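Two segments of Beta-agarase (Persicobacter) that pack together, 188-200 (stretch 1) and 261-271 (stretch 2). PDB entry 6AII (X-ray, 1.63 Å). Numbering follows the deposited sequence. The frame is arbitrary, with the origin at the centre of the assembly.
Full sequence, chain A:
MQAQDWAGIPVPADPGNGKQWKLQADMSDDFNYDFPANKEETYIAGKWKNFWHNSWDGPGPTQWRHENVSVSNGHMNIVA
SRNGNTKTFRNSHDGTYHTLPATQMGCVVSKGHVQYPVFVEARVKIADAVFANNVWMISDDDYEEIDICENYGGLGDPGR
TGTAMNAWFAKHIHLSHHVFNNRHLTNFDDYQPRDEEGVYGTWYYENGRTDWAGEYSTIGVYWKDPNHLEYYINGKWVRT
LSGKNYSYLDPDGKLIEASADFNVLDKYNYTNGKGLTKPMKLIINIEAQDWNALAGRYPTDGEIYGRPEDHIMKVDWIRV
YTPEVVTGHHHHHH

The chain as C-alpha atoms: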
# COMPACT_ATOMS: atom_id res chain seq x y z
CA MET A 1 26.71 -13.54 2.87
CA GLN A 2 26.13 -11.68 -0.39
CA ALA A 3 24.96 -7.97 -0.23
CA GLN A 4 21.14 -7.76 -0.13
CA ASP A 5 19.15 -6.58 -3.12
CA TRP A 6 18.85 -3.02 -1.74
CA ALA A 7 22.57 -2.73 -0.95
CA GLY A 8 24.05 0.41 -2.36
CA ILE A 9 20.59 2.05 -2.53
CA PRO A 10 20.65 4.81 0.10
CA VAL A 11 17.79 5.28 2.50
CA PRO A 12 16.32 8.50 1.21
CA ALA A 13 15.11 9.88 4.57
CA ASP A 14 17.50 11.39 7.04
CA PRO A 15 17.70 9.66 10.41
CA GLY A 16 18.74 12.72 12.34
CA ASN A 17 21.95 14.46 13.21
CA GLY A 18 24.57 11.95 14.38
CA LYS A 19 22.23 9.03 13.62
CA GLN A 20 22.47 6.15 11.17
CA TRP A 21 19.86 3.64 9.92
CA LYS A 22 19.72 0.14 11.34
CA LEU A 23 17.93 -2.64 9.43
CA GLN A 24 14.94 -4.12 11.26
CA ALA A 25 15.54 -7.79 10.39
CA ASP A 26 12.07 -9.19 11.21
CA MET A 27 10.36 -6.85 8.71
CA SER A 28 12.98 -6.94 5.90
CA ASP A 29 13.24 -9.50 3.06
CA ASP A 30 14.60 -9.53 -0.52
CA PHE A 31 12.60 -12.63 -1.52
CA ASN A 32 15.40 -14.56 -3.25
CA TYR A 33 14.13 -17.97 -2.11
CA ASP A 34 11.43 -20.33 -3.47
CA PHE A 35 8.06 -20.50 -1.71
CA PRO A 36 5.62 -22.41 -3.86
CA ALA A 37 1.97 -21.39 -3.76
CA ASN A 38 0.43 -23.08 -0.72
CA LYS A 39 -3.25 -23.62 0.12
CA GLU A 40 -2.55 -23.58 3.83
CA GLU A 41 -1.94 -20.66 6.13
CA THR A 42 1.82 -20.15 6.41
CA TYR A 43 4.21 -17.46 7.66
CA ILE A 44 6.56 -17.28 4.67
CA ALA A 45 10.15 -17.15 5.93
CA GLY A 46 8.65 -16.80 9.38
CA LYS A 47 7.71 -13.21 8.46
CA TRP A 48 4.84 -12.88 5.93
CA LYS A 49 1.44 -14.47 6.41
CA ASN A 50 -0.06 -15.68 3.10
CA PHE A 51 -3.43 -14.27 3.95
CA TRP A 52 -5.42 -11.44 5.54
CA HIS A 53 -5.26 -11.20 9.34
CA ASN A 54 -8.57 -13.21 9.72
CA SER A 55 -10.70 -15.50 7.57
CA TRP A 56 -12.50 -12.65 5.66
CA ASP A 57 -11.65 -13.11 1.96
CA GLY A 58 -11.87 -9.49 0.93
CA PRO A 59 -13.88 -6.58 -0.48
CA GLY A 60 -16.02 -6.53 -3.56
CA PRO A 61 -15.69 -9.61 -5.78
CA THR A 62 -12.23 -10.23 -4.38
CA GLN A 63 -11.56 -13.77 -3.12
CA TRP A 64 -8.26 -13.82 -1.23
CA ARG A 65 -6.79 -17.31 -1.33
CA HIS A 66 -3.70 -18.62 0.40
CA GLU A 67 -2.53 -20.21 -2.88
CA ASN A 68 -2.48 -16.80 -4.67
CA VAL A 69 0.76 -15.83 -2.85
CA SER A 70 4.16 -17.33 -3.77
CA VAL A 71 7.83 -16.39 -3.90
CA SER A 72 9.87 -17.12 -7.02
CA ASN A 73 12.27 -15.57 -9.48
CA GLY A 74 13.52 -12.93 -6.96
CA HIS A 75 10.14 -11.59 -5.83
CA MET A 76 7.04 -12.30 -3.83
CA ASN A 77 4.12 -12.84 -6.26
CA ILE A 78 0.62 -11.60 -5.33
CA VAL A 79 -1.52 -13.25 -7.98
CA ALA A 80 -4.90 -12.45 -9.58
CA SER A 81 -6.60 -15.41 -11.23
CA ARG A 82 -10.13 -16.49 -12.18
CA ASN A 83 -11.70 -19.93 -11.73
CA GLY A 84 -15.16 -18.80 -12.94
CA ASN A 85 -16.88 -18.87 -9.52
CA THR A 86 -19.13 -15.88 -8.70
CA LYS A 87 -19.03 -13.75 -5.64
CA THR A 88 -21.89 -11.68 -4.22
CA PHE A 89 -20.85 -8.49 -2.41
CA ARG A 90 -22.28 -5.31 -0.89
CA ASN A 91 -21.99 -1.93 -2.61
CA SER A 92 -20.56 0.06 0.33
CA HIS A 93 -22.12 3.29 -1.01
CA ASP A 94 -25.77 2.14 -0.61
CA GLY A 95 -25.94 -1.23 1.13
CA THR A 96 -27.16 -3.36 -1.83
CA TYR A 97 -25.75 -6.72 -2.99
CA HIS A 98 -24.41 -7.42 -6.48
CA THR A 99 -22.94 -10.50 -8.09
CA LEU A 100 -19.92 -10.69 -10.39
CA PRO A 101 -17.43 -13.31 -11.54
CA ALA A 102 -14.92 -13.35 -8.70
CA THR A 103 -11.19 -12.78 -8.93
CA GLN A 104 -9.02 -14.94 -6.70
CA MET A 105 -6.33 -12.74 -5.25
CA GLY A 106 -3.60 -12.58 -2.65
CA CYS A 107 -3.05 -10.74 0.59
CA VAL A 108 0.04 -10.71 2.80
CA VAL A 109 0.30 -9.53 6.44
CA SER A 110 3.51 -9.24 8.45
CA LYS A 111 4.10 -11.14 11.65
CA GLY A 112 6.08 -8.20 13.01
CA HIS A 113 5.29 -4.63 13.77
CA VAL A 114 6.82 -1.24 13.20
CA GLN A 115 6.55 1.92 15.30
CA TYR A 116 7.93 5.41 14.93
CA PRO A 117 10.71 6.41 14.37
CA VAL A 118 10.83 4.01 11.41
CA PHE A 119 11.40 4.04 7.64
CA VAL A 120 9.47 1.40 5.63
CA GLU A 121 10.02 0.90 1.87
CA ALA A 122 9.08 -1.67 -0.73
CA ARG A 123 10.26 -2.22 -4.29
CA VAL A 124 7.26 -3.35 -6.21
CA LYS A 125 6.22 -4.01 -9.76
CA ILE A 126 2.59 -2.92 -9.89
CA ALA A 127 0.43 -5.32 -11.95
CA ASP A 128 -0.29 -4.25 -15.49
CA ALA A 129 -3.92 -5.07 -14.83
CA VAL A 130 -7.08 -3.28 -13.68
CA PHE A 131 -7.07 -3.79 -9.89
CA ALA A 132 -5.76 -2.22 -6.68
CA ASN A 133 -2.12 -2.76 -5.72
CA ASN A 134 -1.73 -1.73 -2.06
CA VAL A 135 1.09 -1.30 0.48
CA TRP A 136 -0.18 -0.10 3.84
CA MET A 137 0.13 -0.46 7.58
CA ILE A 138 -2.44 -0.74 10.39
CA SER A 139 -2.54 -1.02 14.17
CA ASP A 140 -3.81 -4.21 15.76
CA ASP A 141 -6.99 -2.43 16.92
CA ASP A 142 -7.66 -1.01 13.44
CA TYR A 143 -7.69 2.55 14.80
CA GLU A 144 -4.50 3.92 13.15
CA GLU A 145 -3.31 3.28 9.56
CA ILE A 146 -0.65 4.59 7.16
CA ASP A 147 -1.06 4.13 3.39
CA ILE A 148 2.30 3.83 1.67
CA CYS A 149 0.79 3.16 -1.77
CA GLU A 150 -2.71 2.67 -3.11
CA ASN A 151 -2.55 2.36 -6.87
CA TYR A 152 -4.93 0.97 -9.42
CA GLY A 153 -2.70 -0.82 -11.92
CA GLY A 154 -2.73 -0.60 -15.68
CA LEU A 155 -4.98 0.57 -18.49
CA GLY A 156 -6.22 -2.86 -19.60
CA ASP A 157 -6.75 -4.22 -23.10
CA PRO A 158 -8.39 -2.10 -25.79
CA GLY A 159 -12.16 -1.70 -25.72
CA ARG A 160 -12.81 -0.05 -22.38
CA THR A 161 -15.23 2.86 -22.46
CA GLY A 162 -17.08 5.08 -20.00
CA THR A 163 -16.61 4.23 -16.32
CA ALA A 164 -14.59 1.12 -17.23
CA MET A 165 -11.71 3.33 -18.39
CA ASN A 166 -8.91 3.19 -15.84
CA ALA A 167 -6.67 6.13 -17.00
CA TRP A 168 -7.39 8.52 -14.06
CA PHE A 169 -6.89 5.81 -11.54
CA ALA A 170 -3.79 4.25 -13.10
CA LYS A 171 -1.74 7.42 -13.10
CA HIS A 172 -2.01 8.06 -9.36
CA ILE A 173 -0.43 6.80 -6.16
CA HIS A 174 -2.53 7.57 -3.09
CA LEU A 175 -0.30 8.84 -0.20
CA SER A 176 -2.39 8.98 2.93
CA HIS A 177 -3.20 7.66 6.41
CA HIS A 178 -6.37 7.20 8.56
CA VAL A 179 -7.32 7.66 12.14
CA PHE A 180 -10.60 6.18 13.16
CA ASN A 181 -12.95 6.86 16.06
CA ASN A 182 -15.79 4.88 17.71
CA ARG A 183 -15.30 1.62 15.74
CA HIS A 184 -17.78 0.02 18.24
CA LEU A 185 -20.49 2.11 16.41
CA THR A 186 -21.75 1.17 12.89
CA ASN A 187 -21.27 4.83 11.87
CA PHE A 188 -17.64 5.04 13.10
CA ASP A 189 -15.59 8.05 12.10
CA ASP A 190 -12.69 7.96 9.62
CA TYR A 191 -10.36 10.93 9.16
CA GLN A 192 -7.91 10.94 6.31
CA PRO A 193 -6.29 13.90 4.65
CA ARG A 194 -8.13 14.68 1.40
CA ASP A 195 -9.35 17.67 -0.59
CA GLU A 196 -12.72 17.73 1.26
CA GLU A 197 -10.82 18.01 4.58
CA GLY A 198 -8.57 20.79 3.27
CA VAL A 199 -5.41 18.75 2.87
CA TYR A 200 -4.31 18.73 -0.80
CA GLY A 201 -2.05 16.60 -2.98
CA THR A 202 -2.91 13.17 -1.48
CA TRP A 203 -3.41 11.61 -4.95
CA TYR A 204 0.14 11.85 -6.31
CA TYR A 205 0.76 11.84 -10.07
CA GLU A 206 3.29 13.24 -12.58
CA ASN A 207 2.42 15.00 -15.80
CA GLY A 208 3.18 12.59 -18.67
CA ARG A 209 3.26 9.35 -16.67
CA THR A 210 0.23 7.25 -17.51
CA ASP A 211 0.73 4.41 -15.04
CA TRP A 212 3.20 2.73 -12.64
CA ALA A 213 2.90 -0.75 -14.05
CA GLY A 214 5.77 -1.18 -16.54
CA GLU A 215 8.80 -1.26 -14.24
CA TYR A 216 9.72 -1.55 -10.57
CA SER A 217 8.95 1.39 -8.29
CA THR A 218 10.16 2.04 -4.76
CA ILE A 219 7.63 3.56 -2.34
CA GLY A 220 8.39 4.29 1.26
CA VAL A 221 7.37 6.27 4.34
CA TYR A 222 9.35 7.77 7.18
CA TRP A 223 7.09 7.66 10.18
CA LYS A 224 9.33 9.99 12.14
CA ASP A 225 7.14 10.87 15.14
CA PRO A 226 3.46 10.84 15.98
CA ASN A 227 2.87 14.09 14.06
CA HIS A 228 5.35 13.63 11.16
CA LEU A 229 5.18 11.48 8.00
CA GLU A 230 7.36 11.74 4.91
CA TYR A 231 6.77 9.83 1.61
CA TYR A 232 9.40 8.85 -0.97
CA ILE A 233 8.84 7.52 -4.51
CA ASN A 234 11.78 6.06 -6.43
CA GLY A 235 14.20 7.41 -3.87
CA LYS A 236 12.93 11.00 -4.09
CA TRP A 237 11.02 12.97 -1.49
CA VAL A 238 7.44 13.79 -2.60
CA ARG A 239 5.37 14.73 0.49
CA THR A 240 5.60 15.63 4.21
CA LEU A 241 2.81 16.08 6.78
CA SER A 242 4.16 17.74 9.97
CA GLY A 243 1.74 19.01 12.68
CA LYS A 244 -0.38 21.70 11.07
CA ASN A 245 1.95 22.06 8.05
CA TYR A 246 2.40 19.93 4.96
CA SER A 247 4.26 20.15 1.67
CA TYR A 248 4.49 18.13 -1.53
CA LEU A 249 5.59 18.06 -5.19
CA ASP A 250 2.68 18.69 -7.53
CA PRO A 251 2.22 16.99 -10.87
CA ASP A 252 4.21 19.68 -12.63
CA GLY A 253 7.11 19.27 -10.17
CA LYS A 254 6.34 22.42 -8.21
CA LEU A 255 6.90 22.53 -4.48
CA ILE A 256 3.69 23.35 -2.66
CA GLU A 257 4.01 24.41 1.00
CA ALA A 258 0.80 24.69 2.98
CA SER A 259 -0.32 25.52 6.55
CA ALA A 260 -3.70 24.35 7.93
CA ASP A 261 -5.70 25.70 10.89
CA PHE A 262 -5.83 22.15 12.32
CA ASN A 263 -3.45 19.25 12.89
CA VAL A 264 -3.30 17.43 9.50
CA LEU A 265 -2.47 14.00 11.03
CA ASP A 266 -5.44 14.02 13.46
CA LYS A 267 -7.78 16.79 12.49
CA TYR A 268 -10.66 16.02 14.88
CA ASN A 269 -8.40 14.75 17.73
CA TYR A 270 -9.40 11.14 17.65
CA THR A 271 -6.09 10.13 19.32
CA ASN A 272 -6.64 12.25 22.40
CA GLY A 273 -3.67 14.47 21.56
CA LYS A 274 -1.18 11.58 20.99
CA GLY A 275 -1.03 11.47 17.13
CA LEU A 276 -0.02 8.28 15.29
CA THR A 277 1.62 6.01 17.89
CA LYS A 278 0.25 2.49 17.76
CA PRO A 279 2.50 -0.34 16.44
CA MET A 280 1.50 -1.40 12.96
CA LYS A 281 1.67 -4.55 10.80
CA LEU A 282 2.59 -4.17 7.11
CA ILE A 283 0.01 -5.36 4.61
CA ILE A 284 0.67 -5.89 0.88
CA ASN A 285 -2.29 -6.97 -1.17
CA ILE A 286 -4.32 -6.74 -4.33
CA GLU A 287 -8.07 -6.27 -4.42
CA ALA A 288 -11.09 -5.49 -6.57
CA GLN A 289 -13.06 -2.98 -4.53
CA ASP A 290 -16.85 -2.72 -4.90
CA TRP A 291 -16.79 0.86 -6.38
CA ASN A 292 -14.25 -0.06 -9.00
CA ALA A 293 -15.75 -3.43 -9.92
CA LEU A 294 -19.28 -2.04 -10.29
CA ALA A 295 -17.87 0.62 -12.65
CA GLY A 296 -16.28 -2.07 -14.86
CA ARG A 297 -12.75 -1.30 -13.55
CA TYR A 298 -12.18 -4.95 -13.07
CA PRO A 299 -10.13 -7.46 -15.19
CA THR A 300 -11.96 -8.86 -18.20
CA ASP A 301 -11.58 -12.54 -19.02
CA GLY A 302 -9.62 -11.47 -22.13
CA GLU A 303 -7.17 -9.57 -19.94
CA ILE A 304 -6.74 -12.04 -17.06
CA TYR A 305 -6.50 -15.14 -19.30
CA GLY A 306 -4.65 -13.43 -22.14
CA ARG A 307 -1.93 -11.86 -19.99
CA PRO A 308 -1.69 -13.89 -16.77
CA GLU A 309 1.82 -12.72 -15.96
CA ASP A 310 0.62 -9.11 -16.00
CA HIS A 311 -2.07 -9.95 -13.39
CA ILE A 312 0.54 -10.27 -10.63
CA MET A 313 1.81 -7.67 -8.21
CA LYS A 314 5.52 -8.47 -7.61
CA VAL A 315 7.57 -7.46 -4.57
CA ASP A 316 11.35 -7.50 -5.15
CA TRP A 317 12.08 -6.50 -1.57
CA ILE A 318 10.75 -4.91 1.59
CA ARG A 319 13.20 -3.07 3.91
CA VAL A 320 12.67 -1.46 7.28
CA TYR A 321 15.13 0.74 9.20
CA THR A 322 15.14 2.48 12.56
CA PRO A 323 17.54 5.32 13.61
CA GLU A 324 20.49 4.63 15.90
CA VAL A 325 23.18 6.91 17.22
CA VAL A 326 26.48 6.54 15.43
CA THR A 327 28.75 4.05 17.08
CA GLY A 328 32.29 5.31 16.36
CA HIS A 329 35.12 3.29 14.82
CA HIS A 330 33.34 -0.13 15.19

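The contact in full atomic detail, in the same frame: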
# COMPACT_ATOMS: atom_id res chain seq x y z
N PHE A 188 -18.92 4.61 12.52
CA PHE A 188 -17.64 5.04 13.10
C PHE A 188 -17.07 6.19 12.25
O PHE A 188 -17.53 6.44 11.15
CB PHE A 188 -16.72 3.82 13.22
CG PHE A 188 -16.30 3.19 11.92
CD1 PHE A 188 -15.30 3.76 11.15
CD2 PHE A 188 -16.85 1.98 11.51
CE1 PHE A 188 -14.90 3.17 9.96
CE2 PHE A 188 -16.43 1.37 10.33
CZ PHE A 188 -15.46 1.97 9.56
N ASP A 189 -16.14 6.95 12.80
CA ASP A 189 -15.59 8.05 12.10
C ASP A 189 -14.28 7.58 11.44
O ASP A 189 -13.56 6.77 11.99
CB ASP A 189 -15.30 9.21 13.04
CG ASP A 189 -16.55 9.64 13.79
OD1 ASP A 189 -17.54 9.91 13.11
OD2 ASP A 189 -16.51 9.69 15.03
N ASP A 190 -13.98 8.20 10.32
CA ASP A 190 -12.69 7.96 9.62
C ASP A 190 -12.14 9.29 9.12
O ASP A 190 -12.71 9.90 8.17
CB ASP A 190 -13.02 7.08 8.44
CG ASP A 190 -11.84 6.80 7.52
OD1 ASP A 190 -10.77 7.37 7.76
OD2 ASP A 190 -12.06 6.04 6.57
N TYR A 191 -11.04 9.78 9.69
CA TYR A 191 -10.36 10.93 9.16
C TYR A 191 -9.18 10.47 8.30
O TYR A 191 -8.31 9.73 8.78
CB TYR A 191 -9.78 11.87 10.24
CG TYR A 191 -8.83 12.90 9.71
CD1 TYR A 191 -9.25 13.87 8.82
CD2 TYR A 191 -7.46 12.81 9.95
CE1 TYR A 191 -8.37 14.80 8.27
CE2 TYR A 191 -6.56 13.70 9.37
CZ TYR A 191 -7.01 14.68 8.50
OH TYR A 191 -6.18 15.55 7.88
N GLN A 192 -9.15 10.97 7.07
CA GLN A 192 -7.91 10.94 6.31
C GLN A 192 -7.75 12.28 5.63
O GLN A 192 -8.73 12.91 5.25
CB GLN A 192 -7.88 9.83 5.26
CG GLN A 192 -8.72 10.09 4.04
CD GLN A 192 -8.48 9.12 2.91
OE1 GLN A 192 -7.35 8.88 2.49
NE2 GLN A 192 -9.57 8.54 2.43
N PRO A 193 -6.51 12.70 5.45
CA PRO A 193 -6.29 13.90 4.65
C PRO A 193 -6.84 13.68 3.24
O PRO A 193 -6.74 12.59 2.70
CB PRO A 193 -4.77 14.06 4.63
CG PRO A 193 -4.29 12.67 4.86
CD PRO A 193 -5.24 12.12 5.90
N ARG A 194 -7.55 14.70 2.73
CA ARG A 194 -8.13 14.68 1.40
C ARG A 194 -8.63 16.09 1.11
O ARG A 194 -8.71 16.95 2.04
CB ARG A 194 -9.26 13.66 1.27
CG ARG A 194 -10.37 13.83 2.30
CD ARG A 194 -11.18 12.56 2.45
NE ARG A 194 -12.32 12.60 3.39
CZ ARG A 194 -13.58 12.65 3.00
NH1 ARG A 194 -13.85 12.75 1.71
NH2 ARG A 194 -14.56 12.46 3.90
N ASP A 195 -8.96 16.30 -0.13
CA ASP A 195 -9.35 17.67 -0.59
C ASP A 195 -10.50 18.21 0.27
O ASP A 195 -10.42 19.40 0.65
CB ASP A 195 -9.71 17.73 -2.07
CG ASP A 195 -8.57 17.45 -3.03
OD1 ASP A 195 -7.43 17.33 -2.55
OD2 ASP A 195 -8.87 17.38 -4.24
N GLU A 196 -11.48 17.37 0.55
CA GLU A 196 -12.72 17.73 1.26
C GLU A 196 -12.40 18.06 2.72
O GLU A 196 -13.20 18.73 3.38
CB GLU A 196 -13.80 16.66 1.14
CG GLU A 196 -14.26 16.44 -0.28
CD GLU A 196 -13.33 15.58 -1.13
OE1 GLU A 196 -12.44 14.90 -0.54
OE2 GLU A 196 -13.50 15.59 -2.37
N GLU A 197 -11.23 17.64 3.23
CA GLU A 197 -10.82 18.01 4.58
C GLU A 197 -9.82 19.17 4.56
O GLU A 197 -9.35 19.61 5.62
CB GLU A 197 -10.21 16.80 5.28
CG GLU A 197 -11.15 15.66 5.53
CD GLU A 197 -12.06 15.81 6.76
OE1 GLU A 197 -12.14 16.95 7.30
OE2 GLU A 197 -12.61 14.78 7.18
N GLY A 198 -9.48 19.70 3.39
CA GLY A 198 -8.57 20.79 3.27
C GLY A 198 -7.11 20.41 3.34
O GLY A 198 -6.27 21.24 3.66
N VAL A 199 -6.79 19.17 2.94
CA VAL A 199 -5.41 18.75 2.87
C VAL A 199 -5.17 18.17 1.45
O VAL A 199 -5.67 17.08 1.16
CB VAL A 199 -5.05 17.74 3.98
CG1 VAL A 199 -3.57 17.39 3.93
CG2 VAL A 199 -5.42 18.22 5.37
N TYR A 200 -4.44 18.92 0.62
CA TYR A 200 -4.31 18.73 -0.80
C TYR A 200 -3.12 17.82 -1.18
O TYR A 200 -2.17 17.64 -0.39
CB TYR A 200 -4.24 20.10 -1.48
CG TYR A 200 -5.47 20.91 -1.13
CD1 TYR A 200 -6.71 20.52 -1.59
CD2 TYR A 200 -5.37 22.01 -0.29
CE1 TYR A 200 -7.85 21.22 -1.24
CE2 TYR A 200 -6.50 22.71 0.07
CZ TYR A 200 -7.74 22.29 -0.37
OH TYR A 200 -8.84 23.01 -0.00
N ASP A 261 -5.28 25.15 9.60
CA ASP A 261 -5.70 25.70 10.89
C ASP A 261 -5.94 24.57 11.89
O ASP A 261 -6.44 24.82 12.99
CB ASP A 261 -7.02 26.47 10.77
CG ASP A 261 -6.89 27.84 10.10
OD1 ASP A 261 -5.76 28.39 10.08
OD2 ASP A 261 -7.94 28.35 9.62
N PHE A 262 -5.61 23.34 11.52
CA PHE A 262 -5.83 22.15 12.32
C PHE A 262 -4.62 21.22 12.13
O PHE A 262 -3.79 21.46 11.21
CB PHE A 262 -7.12 21.44 11.88
CG PHE A 262 -7.20 21.22 10.39
CD1 PHE A 262 -6.60 20.10 9.81
CD2 PHE A 262 -7.82 22.15 9.56
CE1 PHE A 262 -6.66 19.90 8.43
CE2 PHE A 262 -7.87 21.95 8.18
CZ PHE A 262 -7.28 20.84 7.62
N ASN A 263 -4.49 20.27 13.01
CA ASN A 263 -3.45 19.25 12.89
C ASN A 263 -3.81 18.35 11.69
O ASN A 263 -4.91 17.81 11.66
CB ASN A 263 -3.33 18.46 14.19
CG ASN A 263 -2.23 17.41 14.15
OD1 ASN A 263 -2.40 16.40 13.48
ND2 ASN A 263 -1.13 17.65 14.87
N VAL A 264 -2.90 18.18 10.73
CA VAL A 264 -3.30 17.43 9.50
C VAL A 264 -3.14 15.93 9.67
O VAL A 264 -3.72 15.23 8.81
CB VAL A 264 -2.53 17.93 8.27
CG1 VAL A 264 -2.78 19.38 8.00
CG2 VAL A 264 -1.04 17.62 8.36
N LEU A 265 -2.51 15.44 10.74
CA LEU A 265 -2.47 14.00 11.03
C LEU A 265 -3.72 13.52 11.77
O LEU A 265 -4.16 12.43 11.52
CB LEU A 265 -1.23 13.60 11.78
CG LEU A 265 -0.05 13.87 10.85
CD1 LEU A 265 0.69 15.15 11.20
CD2 LEU A 265 0.81 12.69 10.61
N ASP A 266 -4.27 14.40 12.61
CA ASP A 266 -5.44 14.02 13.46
C ASP A 266 -6.35 15.23 13.64
O ASP A 266 -6.35 15.89 14.67
CB ASP A 266 -4.95 13.44 14.79
CG ASP A 266 -6.09 13.01 15.71
OD1 ASP A 266 -7.21 12.76 15.18
OD2 ASP A 266 -5.84 12.88 16.92
N LYS A 267 -7.10 15.52 12.61
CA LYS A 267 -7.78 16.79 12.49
C LYS A 267 -8.80 16.99 13.61
O LYS A 267 -8.94 18.11 14.10
CB LYS A 267 -8.48 16.85 11.14
CG LYS A 267 -9.29 18.11 10.91
CD LYS A 267 -9.79 18.24 9.48
CE LYS A 267 -10.54 19.55 9.27
NZ LYS A 267 -10.95 19.73 7.85
N TYR A 268 -9.50 15.94 13.94
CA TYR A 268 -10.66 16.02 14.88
C TYR A 268 -10.25 15.45 16.24
O TYR A 268 -11.14 15.17 17.05
CB TYR A 268 -11.86 15.29 14.28
CG TYR A 268 -12.31 15.89 12.99
CD1 TYR A 268 -12.97 17.11 12.96
CD2 TYR A 268 -12.02 15.26 11.78
CE1 TYR A 268 -13.33 17.68 11.76
CE2 TYR A 268 -12.39 15.82 10.58
CZ TYR A 268 -13.07 17.02 10.56
OH TYR A 268 -13.46 17.55 9.37
N ASN A 269 -8.96 15.25 16.45
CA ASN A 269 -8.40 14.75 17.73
C ASN A 269 -9.04 13.44 18.17
O ASN A 269 -9.56 13.29 19.28
CB ASN A 269 -8.55 15.76 18.86
CG ASN A 269 -7.82 15.28 20.10
OD1 ASN A 269 -7.11 14.27 20.05
ND2 ASN A 269 -8.06 15.93 21.23
N TYR A 270 -8.97 12.46 17.32
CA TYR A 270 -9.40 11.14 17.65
C TYR A 270 -8.35 10.34 18.42
O TYR A 270 -8.66 9.19 18.81
CB TYR A 270 -9.76 10.29 16.45
CG TYR A 270 -10.83 10.84 15.57
CD1 TYR A 270 -11.86 11.65 16.06
CD2 TYR A 270 -10.90 10.44 14.25
CE1 TYR A 270 -12.85 12.12 15.22
CE2 TYR A 270 -11.87 10.92 13.41
CZ TYR A 270 -12.87 11.75 13.89
OH TYR A 270 -13.85 12.22 13.05
N THR A 271 -7.14 10.87 18.64
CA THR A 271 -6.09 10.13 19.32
C THR A 271 -5.83 10.69 20.70
O THR A 271 -4.84 10.37 21.30
CB THR A 271 -4.78 10.15 18.50
OG1 THR A 271 -4.25 11.47 18.47
CG2 THR A 271 -5.00 9.63 17.09
O HOH W 1 -13.68 12.19 10.13
O HOH W 2 -13.11 20.58 5.70

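Two segments with little regular secondary structure can still pack precisely when one aromatic side chain sits at the centre of the contact, and Y191 of this beta-agarase illustrates the principle. Of all the residues, Y191 has the most surface covered by the other stretch (112 Å²). K267 CB lies over one face, 3.7 Å from the centroid of the Y191 ring and 18° off the normal, a CH-pi arrangement. Nearby, Y191 CD1 meets Y268 CE2 at 4.1 Å, and Y191 CB meets Y270 CE2 at 3.9 Å. A smaller apolar cluster adjoins it, where V199 CG2 touches both F262 CE1 at the ring edge (3.7 Å) and V264 CG1 (3.9 Å).

Burying a tyrosine hydroxyl without a partner is costly; Y191 OH has one, donating to V264 O at 2.6 Å, which ties the ring to the opposing backbone.

Farther out, E197 accepts three of the four direct hydrogen bonds across the contact. The extended, all-t side chain of K267 continues from the Y191 ring to bring NZ within 2.7 Å of E197 O, a hydrogen bond, and within 3.1 Å of E197 OE1, a salt bridge. Y268 OH donates to the same carboxylate oxygen, E197 OE1, at 2.5 Å. The O of water 2 lies 3.0 Å from E196 O, to which it donates, and 3.2 Å from K267 NZ, from which it accepts a weak hydrogen bond, so it bridges the two stretches.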